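Local coordinates for toxin PAU_02230 (Photorhabdus asymbiotica subsp. asymbiotica ATCC 43949, PDB 6HV6), which is a bacterial protein toxin, also called PaTox, represented here by a mixed fragment of helices and antiparallel sheets, at residues Lys64-Ser69 against Gln165-Ala170; Ser69-Lys74 against Gly224-Asn229; Leu190-Lys195 against Asn229-Asn234. The protein carries 1 engineered substitution. One frame throughout, in Å; residues are numbered along the deposited sequence.

Contact 1: Lys64-Ser69 against Gln165-Ala170; sequences KEITIS and QTAKDA. With EDO (1,2-ethanediol), chain B.
On the helix turn whose Ala167 packs against Ile66 and Ile68, the carboxylate of Asp169 is gripped at both oxygens. OD2 of Asp169 accepts a hydrogen bond of 2.7 Å from O1 of a 1,2-ethanediol molecule, probably carried over from the crystallisation liquor. OD1 of Asp169 takes NE2 of Gln165, one turn earlier, at 3.0 Å. That donor comes in on the syn side but 32° out of the carboxylate plane, whereas the acceptor lies close to the plane of the Gln165 amide. The two bonds together should restrain rotation of the carboxylate, and the diol also rests its carbon C1 against the methyl CG2 of Thr166.

The contact between strand and helix is apolar and has no hydrogen bond across it. CB of Ala167 meets CG1 of Ile68 at 3.7 Å and CG2 of Ile66 at 3.9 Å, so one small methyl serves two branched residues from the same face of the strand. This is a two-stranded antiparallel sheet, 65-68 with 71-74, laid against the long helix 144-176; the axes of 65-68 and of the helical segment 165-170 approach to 8.7 Å at 68°, and the small side chain of Ala167 at the crossing is consistent with that closeness. The isoleucines then part company. In Ile68 the bend at chi2 (-70°) carries CD1 over the carbonyl O of Ala167 and on to CB of Ala170, 4.2 Å away. Ile66 stays extended instead, and its CD1 lies 3.9 Å from CA of Lys168 and 4.0 Å from CB of Lys168. Beyond those carbons the lysine chain bends twice and carries its ammonium group away from the strand. Pro187 and Leu185 close over Ile68 and Ala170, while Phe73 of the partner strand touches both Ile68 and Ala167.

Contact 2: Ser69-Lys74 against Gly224-Asn229; sequences SGYKFK and GIYSSN
Tyr71 and Tyr226 form an offset edge-to-face pair, with the edge of Tyr226 turned toward the face of Tyr71. Their centroids lie 5.3 Å apart with planes at 76°, and CD1 of Tyr71 comes within 3.5 Å of CD2 of Tyr226. CG of Tyr226 is anti to its own backbone N (chi1 -179°), which carries the ring out to the strand, where it meets both Tyr71 and Phe73. Phe73 approaches from the opposite direction: its CZ lies over one face of the Tyr226 ring, toward the rim, and its CE2 is 3.6 Å from CZ of Tyr226. These three rings make the dense part, an aromatic cluster.

At the exposed residue Ser227 the cluster has a polar edge: OH of Tyr71 and OG of Ser227 share a hydrogen bond of 3.1 Å near the plane of the Tyr71 ring, beside CA of Gly224. The water side is looser, for the water donates to O of Lys72 at 2.8 Å but reaches OH of Tyr226 only weakly.

Around the cluster, Phe73 rests on helix 144-176 and on Leu190, Tyr226 touches Tyr191 of helix 188-191, and Tyr71 packs on Met223 of helix 215-224.

Contact 3: Leu190-Lys195 against Asn229-Asn234; sequences LYLKGK and NDITSN
Ile231 carries this contact, pushing its CD1 methyl against the backbone of Tyr191 and Leu192. There CD1 of Ile231 sits 3.7 Å from O of Leu192 and 3.8 Å from O of Tyr191, with CD2 of Leu192 a little farther from CD1 at 4.2 Å. With CG1 anti to the backbone N (chi1 -175°), Ile231 projects that arm straight at the opposing backbone and leaves its other branch, CG2, for Lys195. CE of Lys195 lies 3.8 Å from CG2 of Ile231, the two side chains sliding past each other in opposite directions. The same CE is 3.9 Å from CG2 of Thr232, whose side chain it crosses at about a right angle. The methylenes of Lys193, a poorly ordered residue, pass more loosely by CB of Ile231 (CD of Lys193 to CB of Ile231, 4.5 Å).

A type I' turn from Leu192 to Lys195 sets both lysines facing Ile231, and it is closed by Lys195 N bonding to Leu192 O at 2.9 Å. Across from it, residues 231-233 form a short 3-10 segment. OG of Ser233 reaches back to OD2 of Asp230 at 3.1 Å, meeting it from well above the carboxylate plane. Asn234 follows as the N-cap of helix 235-244, its OD1 accepting from the backbone N of Tyr237. Tyr237 and Ile225 also pack on Ile231.

No hydrogen bond joins the two segments, so cohesion here comes from hydrocarbon packed on hydrocarbon and on the backbone. Even the lysines take part through their carbon chains; the ammonium group of Lys193 points to the carbonyl of Ile225, though the disorder of this side chain makes that bond tentative.

Overall arrangement
Contacts 1 and 2 share the small antiparallel sheet at the start of the modelled chain, with Ser69 common to both; their centres are 11 Å apart. Contact 1 sets strand 65-68 on helix 144-176, and contact 2 ties strand 71-74 to the loop after helix 215-224. That loop runs on through Asn229 into contact 3, again 11 Å away by centres, which fastens it to residues 190-195. Contacts 1 and 3, about 18 Å apart by centres, follow in series along the chain, whereas contact 2 crosses both. Leu190, packed on Thr166, bridges the ends, so four separate segments are knitted into one continuous region.

Contact 1: Lys64-Ser69 against Gln165-Ala170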
loop_
_atom_site.group_PDB
_atom_site.type_symbol
_atom_site.label_atom_id
_atom_site.label_comp_id
_atom_site.label_asym_id
_atom_site.label_seq_id
_atom_site.Cartn_x
_atom_site.Cartn_y
_atom_site.Cartn_z
ATOM N N LYS A 64 -10.952 5.307 -18.322
ATOM C CA LYS A 64 -10.134 4.747 -19.393
ATOM C C LYS A 64 -8.646 4.675 -19.009
ATOM O O LYS A 64 -7.957 3.686 -19.279
ATOM C CB LYS A 64 -10.320 5.572 -20.661
ATOM N N GLU A 65 -8.159 5.732 -18.371
ATOM C CA GLU A 65 -6.761 5.820 -17.981
ATOM C C GLU A 65 -6.674 6.669 -16.724
ATOM O O GLU A 65 -7.395 7.660 -16.590
ATOM C CB GLU A 65 -5.916 6.428 -19.105
ATOM C CG GLU A 65 -4.435 6.555 -18.795
ATOM C CD GLU A 65 -3.708 7.450 -19.786
ATOM O OE1 GLU A 65 -3.954 8.676 -19.782
ATOM O OE2 GLU A 65 -2.901 6.925 -20.581
ATOM N N ILE A 66 -5.805 6.275 -15.798
ATOM C CA ILE A 66 -5.603 7.019 -14.561
ATOM C C ILE A 66 -4.110 7.209 -14.354
ATOM O O ILE A 66 -3.340 6.244 -14.427
ATOM C CB ILE A 66 -6.238 6.308 -13.352
ATOM C CG1 ILE A 66 -7.759 6.240 -13.537
ATOM C CG2 ILE A 66 -5.869 7.032 -12.052
ATOM C CD1 ILE A 66 -8.450 5.268 -12.619
ATOM N N THR A 67 -3.705 8.452 -14.101
ATOM C CA THR A 67 -2.315 8.802 -13.837
ATOM C C THR A 67 -2.134 9.059 -12.348
ATOM O O THR A 67 -2.814 9.921 -11.776
ATOM C CB THR A 67 -1.905 10.025 -14.651
ATOM O OG1 THR A 67 -1.988 9.701 -16.042
ATOM C CG2 THR A 67 -0.486 10.428 -14.325
ATOM N N ILE A 68 -1.232 8.303 -11.724
ATOM C CA ILE A 68 -0.906 8.442 -10.307
ATOM C C ILE A 68 0.554 8.877 -10.226
ATOM O O ILE A 68 1.467 8.060 -10.412
ATOM C CB ILE A 68 -1.121 7.143 -9.522
ATOM C CG1 ILE A 68 -2.563 6.654 -9.645
ATOM C CG2 ILE A 68 -0.747 7.361 -8.065
ATOM C CD1 ILE A 68 -3.548 7.514 -8.918
ATOM N N SER A 69 0.777 10.160 -9.945
ATOM C CA SER A 69 2.114 10.711 -9.706
ATOM C C SER A 69 3.075 10.380 -10.844
ATOM O O SER A 69 4.208 9.944 -10.639
ATOM C CB SER A 69 2.657 10.240 -8.359
ATOM O OG SER A 69 1.869 10.787 -7.302
ATOM N N GLN A 165 -7.410 -0.837 -10.337
ATOM C CA GLN A 165 -8.362 -0.649 -9.248
ATOM C C GLN A 165 -7.742 0.139 -8.091
ATOM O O GLN A 165 -8.396 1.025 -7.517
ATOM C CB GLN A 165 -8.884 -1.997 -8.753
ATOM C CG GLN A 165 -9.930 -1.868 -7.666
ATOM C CD GLN A 165 -11.218 -1.250 -8.179
ATOM O OE1 GLN A 165 -11.703 -1.613 -9.248
ATOM N NE2 GLN A 165 -11.768 -0.293 -7.426
ATOM N N THR A 166 -6.496 -0.165 -7.725
ATOM C CA THR A 166 -5.839 0.623 -6.678
ATOM C C THR A 166 -5.748 2.089 -7.079
ATOM O O THR A 166 -6.034 2.983 -6.269
ATOM C CB THR A 166 -4.451 0.067 -6.377
ATOM O OG1 THR A 166 -4.570 -1.303 -5.971
ATOM C CG2 THR A 166 -3.784 0.883 -5.257
ATOM N N ALA A 167 -5.363 2.356 -8.329
ATOM C CA ALA A 167 -5.316 3.735 -8.808
ATOM C C ALA A 167 -6.685 4.398 -8.694
ATOM O O ALA A 167 -6.793 5.552 -8.262
ATOM C CB ALA A 167 -4.811 3.767 -10.252
ATOM N N LYS A 168 -7.744 3.672 -9.055
ATOM C CA LYS A 168 -9.096 4.213 -8.925
ATOM C C LYS A 168 -9.450 4.481 -7.466
ATOM O O LYS A 168 -10.081 5.498 -7.144
ATOM C CB LYS A 168 -10.095 3.251 -9.559
ATOM C CG LYS A 168 -11.359 3.903 -10.058
ATOM C CD LYS A 168 -11.986 3.076 -11.180
ATOM C CE LYS A 168 -12.485 1.740 -10.678
ATOM N NZ LYS A 168 -13.624 1.923 -9.734
ATOM N N ASP A 169 -9.070 3.570 -6.571
ATOM C CA ASP A 169 -9.279 3.793 -5.144
ATOM C C ASP A 169 -8.533 5.035 -4.668
ATOM O O ASP A 169 -9.043 5.798 -3.835
ATOM C CB ASP A 169 -8.805 2.581 -4.337
ATOM C CG ASP A 169 -9.619 1.321 -4.603
ATOM O OD1 ASP A 169 -10.693 1.411 -5.231
ATOM O OD2 ASP A 169 -9.163 0.235 -4.174
ATOM N N ALA A 170 -7.301 5.223 -5.147
ATOM C CA ALA A 170 -6.520 6.391 -4.748
ATOM C C ALA A 170 -7.155 7.680 -5.264
ATOM O O ALA A 170 -7.205 8.684 -4.546
ATOM C CB ALA A 170 -5.086 6.246 -5.250
HETATM C C1 EDO B . -6.050 1.100 -2.072
HETATM O O1 EDO B . -6.871 0.120 -2.723
HETATM C C2 EDO B . -5.186 0.417 -1.018
HETATM O O2 EDO B . -5.971 0.125 0.144
#

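Contact 2: Ser69-Lys74 against Gly224-Asn229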
loop_
_atom_site.group_PDB
_atom_site.type_symbol
_atom_site.label_atom_id
_atom_site.label_comp_id
_atom_site.label_asym_id
_atom_site.label_seq_id
_atom_site.Cartn_x
_atom_site.Cartn_y
_atom_site.Cartn_z
ATOM N N SER A 69 0.777 10.160 -9.945
ATOM C CA SER A 69 2.114 10.711 -9.706
ATOM C C SER A 69 3.075 10.380 -10.844
ATOM O O SER A 69 4.208 9.944 -10.639
ATOM C CB SER A 69 2.657 10.240 -8.359
ATOM O OG SER A 69 1.869 10.787 -7.302
ATOM N N GLY A 70 2.607 10.606 -12.066
ATOM C CA GLY A 70 3.416 10.414 -13.246
ATOM C C GLY A 70 3.289 9.055 -13.900
ATOM O O GLY A 70 3.743 8.894 -15.040
ATOM N N TYR A 71 2.680 8.080 -13.232
ATOM C CA TYR A 71 2.538 6.733 -13.773
ATOM C C TYR A 71 1.130 6.533 -14.311
ATOM O O TYR A 71 0.151 6.776 -13.600
ATOM C CB TYR A 71 2.850 5.678 -12.712
ATOM C CG TYR A 71 4.310 5.671 -12.319
ATOM C CD1 TYR A 71 5.230 4.904 -13.022
ATOM C CD2 TYR A 71 4.770 6.454 -11.274
ATOM C CE1 TYR A 71 6.566 4.898 -12.676
ATOM C CE2 TYR A 71 6.111 6.457 -10.921
ATOM C CZ TYR A 71 7.002 5.672 -11.626
ATOM O OH TYR A 71 8.338 5.669 -11.289
ATOM N N LYS A 72 1.039 6.077 -15.558
ATOM C CA LYS A 72 -0.240 5.853 -16.217
ATOM C C LYS A 72 -0.700 4.423 -15.976
ATOM O O LYS A 72 0.072 3.477 -16.149
ATOM C CB LYS A 72 -0.127 6.122 -17.718
ATOM C CG LYS A 72 0.404 7.508 -18.052
ATOM C CD LYS A 72 -0.206 8.069 -19.338
ATOM C CE LYS A 72 0.176 7.254 -20.562
ATOM N NZ LYS A 72 -0.538 7.731 -21.787
ATOM N N PHE A 73 -1.955 4.269 -15.570
ATOM C CA PHE A 73 -2.560 2.956 -15.402
ATOM C C PHE A 73 -3.743 2.862 -16.346
ATOM O O PHE A 73 -4.659 3.689 -16.280
ATOM C CB PHE A 73 -2.972 2.718 -13.951
ATOM C CG PHE A 73 -1.818 2.774 -13.012
ATOM C CD1 PHE A 73 -1.361 3.990 -12.529
ATOM C CD2 PHE A 73 -1.140 1.624 -12.665
ATOM C CE1 PHE A 73 -0.282 4.051 -11.682
ATOM C CE2 PHE A 73 -0.046 1.682 -11.814
ATOM C CZ PHE A 73 0.378 2.904 -11.326
ATOM N N LYS A 74 -3.704 1.872 -17.229
ATOM C CA LYS A 74 -4.710 1.713 -18.268
ATOM C C LYS A 74 -5.831 0.795 -17.802
ATOM O O LYS A 74 -5.584 -0.233 -17.170
ATOM C CB LYS A 74 -4.071 1.153 -19.539
ATOM C CG LYS A 74 -3.487 2.215 -20.461
ATOM C CD LYS A 74 -4.588 3.064 -21.084
ATOM C CE LYS A 74 -4.027 4.144 -21.998
ATOM N NZ LYS A 74 -5.113 4.947 -22.630
ATOM N N GLY A 224 8.399 5.884 -7.186
ATOM C CA GLY A 224 9.348 5.364 -8.163
ATOM C C GLY A 224 9.722 3.909 -7.951
ATOM O O GLY A 224 10.173 3.244 -8.893
ATOM N N ILE A 225 9.531 3.383 -6.738
ATOM C CA ILE A 225 9.746 1.950 -6.516
ATOM C C ILE A 225 8.865 1.114 -7.441
ATOM O O ILE A 225 9.217 -0.028 -7.781
ATOM C CB ILE A 225 9.511 1.604 -5.032
ATOM C CG1 ILE A 225 10.491 2.389 -4.153
ATOM C CG2 ILE A 225 9.673 0.119 -4.777
ATOM C CD1 ILE A 225 10.302 2.157 -2.653
ATOM N N TYR A 226 7.724 1.669 -7.883
ATOM C CA TYR A 226 6.897 0.998 -8.885
ATOM C C TYR A 226 7.713 0.592 -10.106
ATOM O O TYR A 226 7.439 -0.440 -10.723
ATOM C CB TYR A 226 5.726 1.901 -9.304
ATOM C CG TYR A 226 4.808 1.258 -10.326
ATOM C CD1 TYR A 226 3.959 0.212 -9.970
ATOM C CD2 TYR A 226 4.794 1.691 -11.642
ATOM C CE1 TYR A 226 3.130 -0.396 -10.903
ATOM C CE2 TYR A 226 3.958 1.089 -12.587
ATOM C CZ TYR A 226 3.128 0.053 -12.207
ATOM O OH TYR A 226 2.305 -0.543 -13.139
ATOM N N SER A 227 8.731 1.372 -10.449
ATOM C CA SER A 227 9.589 1.086 -11.592
ATOM C C SER A 227 10.662 0.038 -11.322
ATOM O O SER A 227 11.406 -0.299 -12.254
ATOM C CB SER A 227 10.267 2.373 -12.055
ATOM O OG SER A 227 9.360 3.179 -12.781
ATOM N N SER A 228 10.797 -0.470 -10.098
ATOM C CA SER A 228 11.895 -1.396 -9.828
ATOM C C SER A 228 11.716 -2.689 -10.608
ATOM O O SER A 228 10.607 -3.211 -10.737
ATOM C CB SER A 228 12.002 -1.716 -8.338
ATOM O OG SER A 228 13.175 -2.481 -8.080
ATOM N N ASN A 229 12.815 -3.206 -11.147
ATOM C CA ASN A 229 12.788 -4.544 -11.718
ATOM C C ASN A 229 13.327 -5.572 -10.737
ATOM O O ASN A 229 13.600 -6.709 -11.127
ATOM C CB ASN A 229 13.563 -4.593 -13.039
ATOM C CG ASN A 229 15.067 -4.530 -12.842
ATOM O OD1 ASN A 229 15.555 -3.968 -11.854
ATOM N ND2 ASN A 229 15.813 -5.112 -13.783
HETATM O O HOH W 1 2.288 2.097 -15.259
#

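Contact 3: Leu190-Lys195 against Asn229-Asn234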
loop_
_atom_site.group_PDB
_atom_site.type_symbol
_atom_site.label_atom_id
_atom_site.label_comp_id
_atom_site.label_asym_id
_atom_site.label_seq_id
_atom_site.Cartn_x
_atom_site.Cartn_y
_atom_site.Cartn_z
ATOM N N LEU A 190 0.504 -0.032 -4.918
ATOM C CA LEU A 190 1.013 0.100 -6.273
ATOM C C LEU A 190 2.512 -0.163 -6.320
ATOM O O LEU A 190 2.984 -0.967 -7.124
ATOM C CB LEU A 190 0.702 1.493 -6.814
ATOM C CG LEU A 190 -0.736 1.717 -7.288
ATOM C CD1 LEU A 190 -0.871 3.109 -7.875
ATOM C CD2 LEU A 190 -1.091 0.663 -8.315
ATOM N N TYR A 191 3.283 0.510 -5.473
ATOM C CA TYR A 191 4.727 0.441 -5.645
ATOM C C TYR A 191 5.387 -0.664 -4.833
ATOM O O TYR A 191 6.566 -0.948 -5.069
ATOM C CB TYR A 191 5.388 1.795 -5.329
ATOM C CG TYR A 191 5.224 2.328 -3.929
ATOM C CD1 TYR A 191 4.369 3.393 -3.670
ATOM C CD2 TYR A 191 5.945 1.797 -2.864
ATOM C CE1 TYR A 191 4.228 3.901 -2.406
ATOM C CE2 TYR A 191 5.800 2.296 -1.593
ATOM C CZ TYR A 191 4.938 3.348 -1.375
ATOM O OH TYR A 191 4.777 3.854 -0.118
ATOM N N LEU A 192 4.672 -1.308 -3.907
ATOM C CA LEU A 192 5.250 -2.428 -3.176
ATOM C C LEU A 192 5.095 -3.760 -3.894
ATOM O O LEU A 192 5.620 -4.762 -3.405
ATOM C CB LEU A 192 4.648 -2.541 -1.774
ATOM C CG LEU A 192 5.224 -1.555 -0.754
ATOM C CD1 LEU A 192 4.662 -1.830 0.636
ATOM C CD2 LEU A 192 6.749 -1.571 -0.751
ATOM N N LYS A 193 4.388 -3.803 -5.020
ATOM C CA LYS A 193 4.316 -5.003 -5.852
ATOM C C LYS A 193 3.900 -6.228 -5.040
ATOM O O LYS A 193 4.517 -7.292 -5.122
ATOM C CB LYS A 193 5.651 -5.266 -6.546
ATOM C CG LYS A 193 6.150 -4.150 -7.435
ATOM C CD LYS A 193 7.497 -4.530 -8.040
ATOM C CE LYS A 193 8.045 -3.389 -8.854
ATOM N NZ LYS A 193 7.808 -2.124 -8.110
ATOM N N GLY A 194 2.859 -6.070 -4.229
ATOM C CA GLY A 194 2.355 -7.180 -3.447
ATOM C C GLY A 194 3.199 -7.589 -2.258
ATOM O O GLY A 194 2.803 -8.504 -1.527
ATOM N N LYS A 195 4.350 -6.953 -2.036
ATOM C CA LYS A 195 5.118 -7.203 -0.826
ATOM C C LYS A 195 4.316 -6.753 0.399
ATOM O O LYS A 195 3.373 -5.968 0.282
ATOM C CB LYS A 195 6.462 -6.473 -0.890
ATOM C CG LYS A 195 7.433 -7.027 -1.941
ATOM C CD LYS A 195 8.063 -8.330 -1.477
ATOM C CE LYS A 195 9.134 -8.813 -2.441
ATOM N NZ LYS A 195 8.528 -9.274 -3.719
ATOM N N ASN A 229 12.815 -3.206 -11.147
ATOM C CA ASN A 229 12.788 -4.544 -11.718
ATOM C C ASN A 229 13.327 -5.572 -10.737
ATOM O O ASN A 229 13.600 -6.709 -11.127
ATOM C CB ASN A 229 13.563 -4.593 -13.039
ATOM C CG ASN A 229 15.067 -4.530 -12.842
ATOM O OD1 ASN A 229 15.555 -3.968 -11.854
ATOM N ND2 ASN A 229 15.813 -5.112 -13.783
ATOM N N ASP A 230 13.489 -5.192 -9.472
ATOM C CA ASP A 230 14.038 -6.088 -8.462
ATOM C C ASP A 230 13.871 -5.404 -7.118
ATOM O O ASP A 230 14.820 -4.813 -6.601
ATOM C CB ASP A 230 15.519 -6.406 -8.754
ATOM C CG ASP A 230 16.094 -7.477 -7.832
ATOM O OD1 ASP A 230 15.347 -8.047 -7.009
ATOM O OD2 ASP A 230 17.308 -7.735 -7.929
ATOM N N ILE A 231 12.660 -5.445 -6.559
ATOM C CA ILE A 231 12.360 -4.554 -5.442
ATOM C C ILE A 231 13.212 -4.892 -4.224
ATOM O O ILE A 231 13.570 -3.997 -3.445
ATOM C CB ILE A 231 10.855 -4.580 -5.113
ATOM C CG1 ILE A 231 10.533 -3.547 -4.036
ATOM C CG2 ILE A 231 10.410 -5.976 -4.681
ATOM C CD1 ILE A 231 9.057 -3.428 -3.748
ATOM N N THR A 232 13.582 -6.166 -4.048
ATOM C CA THR A 232 14.400 -6.523 -2.900
ATOM C C THR A 232 15.824 -5.986 -3.009
ATOM O O THR A 232 16.555 -6.029 -2.013
ATOM C CB THR A 232 14.422 -8.049 -2.703
ATOM O OG1 THR A 232 15.013 -8.685 -3.838
ATOM C CG2 THR A 232 13.002 -8.578 -2.516
ATOM N N SER A 233 16.230 -5.479 -4.177
ATOM C CA SER A 233 17.507 -4.788 -4.340
ATOM C C SER A 233 17.347 -3.277 -4.470
ATOM O O SER A 233 18.320 -2.588 -4.794
ATOM C CB SER A 233 18.256 -5.323 -5.560
ATOM O OG SER A 233 18.649 -6.658 -5.376
ATOM N N ASN A 234 16.143 -2.757 -4.260
ATOM C CA ASN A 234 15.898 -1.310 -4.273
ATOM C C ASN A 234 16.353 -0.727 -2.946
ATOM O O ASN A 234 15.917 -1.198 -1.893
ATOM C CB ASN A 234 14.406 -1.020 -4.497
ATOM C CG ASN A 234 14.088 0.485 -4.498
ATOM O OD1 ASN A 234 13.868 1.068 -3.446
ATOM N ND2 ASN A 234 14.094 1.115 -5.682
#